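Local structure of AT5g51720/MIO24_14 (Arabidopsis thaliana, 3S2R) at the interface of chains A and B. The protein acts as an iron-sulfur transfer protein, binding one [2Fe-2S] cluster per subunit, and is important for plant development, senescence, reactive oxygen homeostasis and iron metabolism. Sequence-based numbering; all coordinates share one arbitrary frame. Chains: chain A/B, AT5g51720/MIO24_14.

Contact 1: the interface of chains A and B. Residues chain A 36-38, 41, 80; chain B 38, 41, 80-82.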
loop_
_atom_site.group_PDB
_atom_site.type_symbol
_atom_site.label_atom_id
_atom_site.label_comp_id
_atom_site.label_asym_id
_atom_site.label_seq_id
_atom_site.Cartn_x
_atom_site.Cartn_y
_atom_site.Cartn_z
ATOM N N VAL A 36 -4.386 -9.621 9.411
ATOM C CA VAL A 36 -5.390 -10.486 8.822
ATOM C C VAL A 36 -5.006 -11.909 9.154
ATOM O O VAL A 36 -3.936 -12.332 8.767
ATOM C CB VAL A 36 -5.448 -10.290 7.271
ATOM C CG1 VAL A 36 -6.474 -11.267 6.663
ATOM C CG2 VAL A 36 -5.716 -8.817 6.909
ATOM N N VAL A 37 -5.890 -12.640 9.814
ATOM C CA VAL A 37 -5.685 -14.082 9.982
ATOM C C VAL A 37 -6.348 -14.709 8.765
ATOM O O VAL A 37 -7.579 -14.641 8.609
ATOM C CB VAL A 37 -6.257 -14.591 11.315
ATOM C CG1 VAL A 37 -6.184 -16.110 11.346
ATOM C CG2 VAL A 37 -5.507 -13.954 12.452
ATOM N N VAL A 38 -5.533 -15.269 7.876
ATOM C CA VAL A 38 -6.039 -15.564 6.533
ATOM C C VAL A 38 -7.122 -16.639 6.488
ATOM O O VAL A 38 -7.944 -16.648 5.563
ATOM C CB VAL A 38 -4.919 -15.881 5.564
ATOM C CG1 VAL A 38 -3.933 -14.732 5.478
ATOM C CG2 VAL A 38 -4.168 -17.162 5.971
ATOM N N LEU A 41 -10.794 -15.159 6.281
ATOM C CA LEU A 41 -11.338 -14.506 5.091
ATOM C C LEU A 41 -12.568 -15.192 4.576
ATOM O O LEU A 41 -12.653 -16.425 4.707
ATOM C CB LEU A 41 -10.287 -14.518 4.010
ATOM C CG LEU A 41 -9.044 -13.630 4.290
ATOM C CD1 LEU A 41 -7.917 -14.015 3.393
ATOM C CD2 LEU A 41 -9.363 -12.105 4.213
ATOM N N LEU A 80 -6.086 -10.740 -1.558
ATOM C CA LEU A 80 -5.878 -11.975 -0.807
ATOM C C LEU A 80 -6.839 -13.031 -1.369
ATOM O O LEU A 80 -8.061 -12.867 -1.284
ATOM C CB LEU A 80 -6.092 -11.737 0.694
ATOM C CG LEU A 80 -5.267 -10.632 1.346
ATOM C CD1 LEU A 80 -5.459 -10.714 2.848
ATOM C CD2 LEU A 80 -3.794 -10.823 0.991
ATOM N N VAL B 38 -3.392 -17.269 -0.232
ATOM C CA VAL B 38 -2.996 -17.231 1.164
ATOM C C VAL B 38 -2.352 -18.503 1.664
ATOM O O VAL B 38 -1.588 -18.441 2.611
ATOM C CB VAL B 38 -4.116 -16.746 2.088
ATOM C CG1 VAL B 38 -4.525 -15.330 1.675
ATOM C CG2 VAL B 38 -5.314 -17.639 2.005
ATOM N N LEU B 41 1.651 -18.612 1.919
ATOM C CA LEU B 41 2.450 -18.023 2.997
ATOM C C LEU B 41 3.282 -19.092 3.715
ATOM O O LEU B 41 2.819 -20.205 3.991
ATOM C CB LEU B 41 1.513 -17.354 3.972
ATOM C CG LEU B 41 0.802 -16.112 3.367
ATOM C CD1 LEU B 41 -0.265 -15.638 4.283
ATOM C CD2 LEU B 41 1.769 -14.972 3.043
ATOM N N LEU B 80 -0.004 -10.381 7.355
ATOM C CA LEU B 80 -0.748 -11.576 7.002
ATOM C C LEU B 80 -0.338 -12.707 7.915
ATOM O O LEU B 80 0.868 -13.030 7.981
ATOM C CB LEU B 80 -0.555 -11.969 5.522
ATOM C CG LEU B 80 -0.864 -10.874 4.486
ATOM C CD1 LEU B 80 -0.742 -11.456 3.108
ATOM C CD2 LEU B 80 -2.262 -10.256 4.719
ATOM N N LYS B 81 -1.311 -13.296 8.613
ATOM C CA LYS B 81 -1.035 -14.267 9.638
ATOM C C LYS B 81 -1.690 -15.591 9.324
ATOM O O LYS B 81 -2.843 -15.653 8.913
ATOM C CB LYS B 81 -1.548 -13.761 10.989
ATOM C CG LYS B 81 -0.991 -12.461 11.428
ATOM C CD LYS B 81 -1.378 -12.107 12.840
ATOM C CE LYS B 81 -0.679 -10.816 13.302
ATOM N NZ LYS B 81 -1.103 -10.497 14.672
ATOM N N LYS B 82 -0.933 -16.652 9.539
ATOM C CA LYS B 82 -1.470 -18.007 9.336
ATOM C C LYS B 82 -2.361 -18.448 10.498
ATOM O O LYS B 82 -3.198 -19.327 10.303
ATOM C CB LYS B 82 -0.345 -19.028 9.120
ATOM C CG LYS B 82 0.464 -18.840 7.846
ATOM C CD LYS B 82 1.495 -19.996 7.766
ATOM C CE LYS B 82 2.317 -20.087 6.594
ATOM N NZ LYS B 82 2.871 -21.470 6.652
#

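Contact 2: the interface of chains A and B. Residues chain A 32-36; chain B 50, 77-79.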
loop_
_atom_site.group_PDB
_atom_site.type_symbol
_atom_site.label_atom_id
_atom_site.label_comp_id
_atom_site.label_asym_id
_atom_site.label_seq_id
_atom_site.Cartn_x
_atom_site.Cartn_y
_atom_site.Cartn_z
ATOM N N VAL A 32 0.408 2.918 11.619
ATOM C CA VAL A 32 -0.853 2.182 11.431
ATOM C C VAL A 32 -0.541 0.821 10.810
ATOM O O VAL A 32 -0.060 0.724 9.692
ATOM C CB VAL A 32 -1.832 2.983 10.526
ATOM C CG1 VAL A 32 -3.057 2.186 10.200
ATOM C CG2 VAL A 32 -2.177 4.332 11.185
ATOM N N VAL A 33 -0.822 -0.215 11.591
ATOM C CA VAL A 33 -0.637 -1.579 11.213
ATOM C C VAL A 33 -1.978 -2.299 11.357
ATOM O O VAL A 33 -2.804 -1.942 12.209
ATOM C CB VAL A 33 0.443 -2.233 12.055
ATOM C CG1 VAL A 33 0.593 -3.642 11.752
ATOM C CG2 VAL A 33 1.795 -1.625 11.760
ATOM N N ASP A 34 -2.269 -3.234 10.469
ATOM C CA ASP A 34 -3.479 -4.070 10.538
ATOM C C ASP A 34 -3.063 -5.477 10.329
ATOM O O ASP A 34 -2.091 -5.741 9.615
ATOM C CB ASP A 34 -4.491 -3.648 9.492
ATOM C CG ASP A 34 -4.966 -2.216 9.717
ATOM O OD1 ASP A 34 -5.831 -2.062 10.609
ATOM O OD2 ASP A 34 -4.547 -1.289 8.971
ATOM N N SER A 35 -3.820 -6.385 10.906
ATOM C CA SER A 35 -3.540 -7.826 10.792
ATOM C C SER A 35 -4.699 -8.559 10.161
ATOM O O SER A 35 -5.871 -8.204 10.428
ATOM C CB SER A 35 -3.308 -8.458 12.171
ATOM O OG SER A 35 -2.080 -7.974 12.708
ATOM N N VAL A 36 -4.386 -9.621 9.411
ATOM C CA VAL A 36 -5.390 -10.486 8.822
ATOM C C VAL A 36 -5.006 -11.909 9.154
ATOM O O VAL A 36 -3.936 -12.332 8.767
ATOM C CB VAL A 36 -5.448 -10.290 7.271
ATOM C CG1 VAL A 36 -6.474 -11.267 6.663
ATOM C CG2 VAL A 36 -5.716 -8.817 6.909
ATOM N N ARG B 50 2.468 -1.060 2.552
ATOM C CA ARG B 50 1.411 -0.100 2.194
ATOM C C ARG B 50 1.958 1.305 1.986
ATOM O O ARG B 50 1.186 2.257 1.921
ATOM C CB ARG B 50 0.316 -0.117 3.244
ATOM C CG ARG B 50 -0.325 -1.530 3.396
ATOM C CD ARG B 50 -1.574 -1.519 4.237
ATOM N NE ARG B 50 -1.278 -1.185 5.640
ATOM C CZ ARG B 50 -2.177 -1.222 6.611
ATOM N NH1 ARG B 50 -3.409 -1.673 6.389
ATOM N NH2 ARG B 50 -1.841 -0.839 7.841
ATOM N N PRO B 77 2.665 -1.483 7.709
ATOM C CA PRO B 77 2.341 -2.614 6.868
ATOM C C PRO B 77 1.059 -3.361 7.291
ATOM O O PRO B 77 0.476 -3.134 8.371
ATOM C CB PRO B 77 3.537 -3.570 7.105
ATOM C CG PRO B 77 4.030 -3.225 8.474
ATOM C CD PRO B 77 3.893 -1.748 8.510
ATOM N N LEU B 78 0.626 -4.216 6.398
ATOM C CA LEU B 78 -0.445 -5.214 6.625
ATOM C C LEU B 78 0.194 -6.539 6.992
ATOM O O LEU B 78 1.043 -7.036 6.257
ATOM C CB LEU B 78 -1.269 -5.321 5.350
ATOM C CG LEU B 78 -2.473 -6.269 5.468
ATOM C CD1 LEU B 78 -3.564 -5.647 6.360
ATOM C CD2 LEU B 78 -3.057 -6.510 4.067
ATOM N N LEU B 79 -0.188 -7.119 8.131
ATOM C CA LEU B 79 0.416 -8.348 8.607
ATOM C C LEU B 79 -0.468 -9.511 8.236
ATOM O O LEU B 79 -1.589 -9.603 8.736
ATOM C CB LEU B 79 0.601 -8.344 10.150
ATOM C CG LEU B 79 1.359 -7.128 10.689
ATOM C CD1 LEU B 79 1.566 -7.273 12.194
ATOM C CD2 LEU B 79 2.728 -6.936 10.007
#

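Contact 3: the interface of chains A and B. Residues chain A 22, 25-27, 29-30, 32; chain B 73-75.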
loop_
_atom_site.group_PDB
_atom_site.type_symbol
_atom_site.label_atom_id
_atom_site.label_comp_id
_atom_site.label_asym_id
_atom_site.label_seq_id
_atom_site.Cartn_x
_atom_site.Cartn_y
_atom_site.Cartn_z
ATOM N N ASN A 22 -0.624 9.180 3.703
ATOM C CA ASN A 22 -1.900 8.931 4.336
ATOM C C ASN A 22 -2.482 10.248 4.831
ATOM O O ASN A 22 -2.027 10.778 5.847
ATOM C CB ASN A 22 -1.695 7.984 5.519
ATOM C CG ASN A 22 -2.919 7.931 6.441
ATOM O OD1 ASN A 22 -4.052 8.150 5.995
ATOM N ND2 ASN A 22 -2.696 7.618 7.740
ATOM N N ILE A 25 -6.129 8.775 7.940
ATOM C CA ILE A 25 -6.403 7.572 8.703
ATOM C C ILE A 25 -5.616 7.394 10.000
ATOM O O ILE A 25 -4.391 7.359 10.009
ATOM C CB ILE A 25 -6.251 6.357 7.778
ATOM C CG1 ILE A 25 -7.349 6.472 6.725
ATOM C CG2 ILE A 25 -6.290 5.011 8.508
ATOM C CD1 ILE A 25 -7.181 5.520 5.614
ATOM N N ARG A 26 -6.367 7.286 11.087
ATOM C CA ARG A 26 -5.873 6.856 12.399
ATOM C C ARG A 26 -4.605 7.584 12.837
ATOM O O ARG A 26 -3.608 6.981 13.194
ATOM C CB ARG A 26 -5.703 5.326 12.429
ATOM C CG ARG A 26 -7.077 4.605 12.513
ATOM C CD ARG A 26 -7.080 3.203 11.942
ATOM N NE ARG A 26 -6.106 2.313 12.599
ATOM C CZ ARG A 26 -5.817 1.094 12.159
ATOM N NH1 ARG A 26 -6.438 0.632 11.094
ATOM N NH2 ARG A 26 -4.912 0.355 12.766
ATOM N N LYS A 27 -4.678 8.913 12.812
ATOM C CA LYS A 27 -3.545 9.773 13.144
ATOM C C LYS A 27 -3.142 9.712 14.622
ATOM O O LYS A 27 -2.064 10.190 14.990
ATOM C CB LYS A 27 -3.798 11.224 12.699
ATOM C CG LYS A 27 -3.816 11.362 11.151
ATOM C CD LYS A 27 -2.456 11.059 10.524
ATOM C CE LYS A 27 -2.490 11.081 9.030
ATOM N NZ LYS A 27 -1.200 10.709 8.430
ATOM N N GLU A 29 -2.386 6.991 15.898
ATOM C CA GLU A 29 -1.424 5.877 15.877
ATOM C C GLU A 29 -0.168 6.367 15.151
ATOM O O GLU A 29 -0.244 6.845 14.002
ATOM C CB GLU A 29 -2.011 4.626 15.195
ATOM C CG GLU A 29 -3.248 4.074 15.913
ATOM C CD GLU A 29 -3.934 2.935 15.152
ATOM O OE1 GLU A 29 -3.270 2.080 14.529
ATOM O OE2 GLU A 29 -5.166 2.896 15.217
ATOM N N ASP A 30 0.988 6.234 15.791
ATOM C CA ASP A 30 2.223 6.700 15.147
ATOM C C ASP A 30 2.626 5.825 13.962
ATOM O O ASP A 30 3.315 6.279 13.054
ATOM C CB ASP A 30 3.350 6.809 16.170
ATOM C CG ASP A 30 3.252 8.074 17.012
ATOM O OD1 ASP A 30 2.665 9.087 16.548
ATOM O OD2 ASP A 30 3.784 8.052 18.129
ATOM N N VAL A 32 0.408 2.918 11.619
ATOM C CA VAL A 32 -0.853 2.182 11.431
ATOM C C VAL A 32 -0.541 0.821 10.810
ATOM O O VAL A 32 -0.060 0.724 9.692
ATOM C CB VAL A 32 -1.832 2.983 10.526
ATOM C CG1 VAL A 32 -3.057 2.186 10.200
ATOM C CG2 VAL A 32 -2.177 4.332 11.185
ATOM N N ASP B 73 4.369 11.345 8.735
ATOM C CA ASP B 73 3.288 10.414 8.375
ATOM C C ASP B 73 3.265 9.271 9.375
ATOM O O ASP B 73 4.115 9.186 10.252
ATOM C CB ASP B 73 3.497 9.908 6.960
ATOM C CG ASP B 73 2.192 9.646 6.229
ATOM O OD1 ASP B 73 1.108 9.695 6.842
ATOM O OD2 ASP B 73 2.275 9.416 5.017
ATOM N N ASN B 74 2.300 8.371 9.218
ATOM C CA ASN B 74 2.098 7.278 10.168
ATOM C C ASN B 74 1.694 5.976 9.475
ATOM O O ASN B 74 0.920 5.173 10.038
ATOM C CB ASN B 74 1.056 7.667 11.209
ATOM C CG ASN B 74 -0.318 7.797 10.616
ATOM O OD1 ASN B 74 -0.463 8.067 9.407
ATOM N ND2 ASN B 74 -1.352 7.555 11.425
ATOM N N VAL B 75 2.246 5.695 8.294
ATOM C CA VAL B 75 1.846 4.498 7.558
ATOM C C VAL B 75 2.619 3.291 8.070
ATOM O O VAL B 75 3.645 3.407 8.732
ATOM C CB VAL B 75 2.012 4.627 6.027
ATOM C CG1 VAL B 75 1.081 5.719 5.489
ATOM C CG2 VAL B 75 3.446 4.910 5.669
#

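Contact 1: the interface of chains A and B
A:Val38 and B:Val38 meet tip to tip where the two chains of the NEET homodimer come together. The contact is partly apolar and partly backbone pairing.

In the apolar part, the CB atoms of A:Val38 and B:Val38 are 3.7 Å apart. Each valine has CG1 anti to the carbonyl carbon (chi1 -58° in A:Val38), a rotamer that brings the two CG1 atoms into touch. Leucines flank the pair. CD1 of B:Leu41 lies 4.0 Å from CG1 of A:Val38, and A:Leu41 does the same to B:Val38 in the symmetric contact. A:Leu80 and B:Leu80 cross obliquely with their branch ends. CD1 of A:Leu80 is 3.7 Å from CD2 of B:Leu80. That B:Leu80 methyl also reaches CB of A:Val36, and CB of A:Leu80 touches CG1 of B:Val38.

The polar part is main chain. Strand 34-37 of chain A runs parallel to strand 78-81 of chain B. The amide N of B:Lys81 donates to O of A:Val36 at 2.8 Å. The carbonyl O of B:Lys81 accepts from N of A:Val38 at 2.9 Å. One residue of chain B thus bonds on both sides of A:Val37. The B:Lys81 side chain is extended beyond CG, and its CB and CG pass beside O of A:Val36.

The site joins a strand of one subunit to a strand of the other. It forms an apolar cluster about the two-fold and contributes to holding the homodimer together.

Contact 2: the interface of chains A and B
A:Asp34 meets B:Arg50 and the strand of chain B that carries B:Leu79. The firmly held part begins with main chain and aliphatic groups. N of B:Leu79 donates to O of A:Asp34 at 2.8 Å, and O of B:Leu79 accepts from N of A:Val36 at 2.9 Å. A:Val33 has CG1 anti to the backbone N. This A:Val33 CG1 methyl packs on CG of B:Leu79 at 3.7 Å, while CG2 touches CD of B:Pro77. On the other face of the paired strands, CD1 of B:Leu78 fits between CB of A:Asp34 and CG2 of A:Val36.

A salt bridge is firm too. B:Arg50 bends at chi3 (-67°) and comes end-on to the carboxylate. NH1 at 2.8 Å and NH2 at 3.0 Å of B:Arg50 both bond to OD2 of A:Asp34. OD2 lies in the guanidinium plane, but the two flat groups stand 78° apart. The oxygen is met on its anti side, with both donors at least 20° out of the carboxylate plane. Two donors on OD2 should limit rotation of the carboxylate and may favour its charged form.

The looser side has weak bonds: N of A:Asp34 to O of B:Pro77, and NH2 of B:Arg50 to O of A:Val32.

The site lies where strands 34-37 and 78-81 pair in parallel. B:Arg50 comes from the cluster-binding loop, between the ligands B:Cys49 and B:Cys51.

Contact 3: the interface of chains A and B
B:Asn74 of one CDGSH-type (CISD family) subunit reaches into a loop of the other, among A:Asn22, A:Lys27 and A:Glu29. Its CB lies beside the carbonyl oxygens of A:Glu29 and A:Asp30. CG stands between the backbone N and the carbonyl carbon (chi1 68°) and packs against CD of A:Lys27 and CG2 of A:Val32. At the tip, OD1 of B:Asn74 accepts from ND2 of A:Asn22 at 2.8 Å. The amide planes are nearly parallel, but the bond is bent and tilted out of both. NZ of A:Lys27 also donates to OD1 of B:Asn74, at 2.9 Å, from above the carbonyl plane. ND2 of B:Asn74 bonds to O of A:Glu29 at 2.9 Å, in the amide plane, and weakly to O of A:Ile25. The main-chain O of B:Asn74 takes N of A:Val32 at 2.8 Å.

B:Asp73 uses both carboxylate oxygens. Its OD1 forms a salt bridge with NZ of A:Lys27 at 3.0 Å. OD2 accepts from N of A:Asn22 through its syn lone pair. CG1 of B:Val75 rests on CB of A:Asn22.

Bonds within chain A brace these residues. O of A:Asn22 takes NZ of A:Lys27 at 2.7 Å. A:Ile25 supports A:Asn22, its O accepting from ND2 and its N donating to OD1. A:Arg26 grips the A:Glu29 carboxylate side-on.

The three contacts follow one another along the dimer interface. The centres of the C-alpha atoms of contact 1 and contact 2 are about 11 Å apart, as are those of contact 2 and contact 3. The same centres of contact 1 and contact 3 are about 22 Å apart. Contacts 1 and 2 share A:Val36 and the same pair of strands, 34-37 of chain A and 78-81 of chain B. Contacts 2 and 3 share A:Val32, where the pairing gives way to loops. Two-fold symmetry repeats every contact with the chains exchanged, so each subunit both gives and receives a strand. This interlocking fits the homodimer.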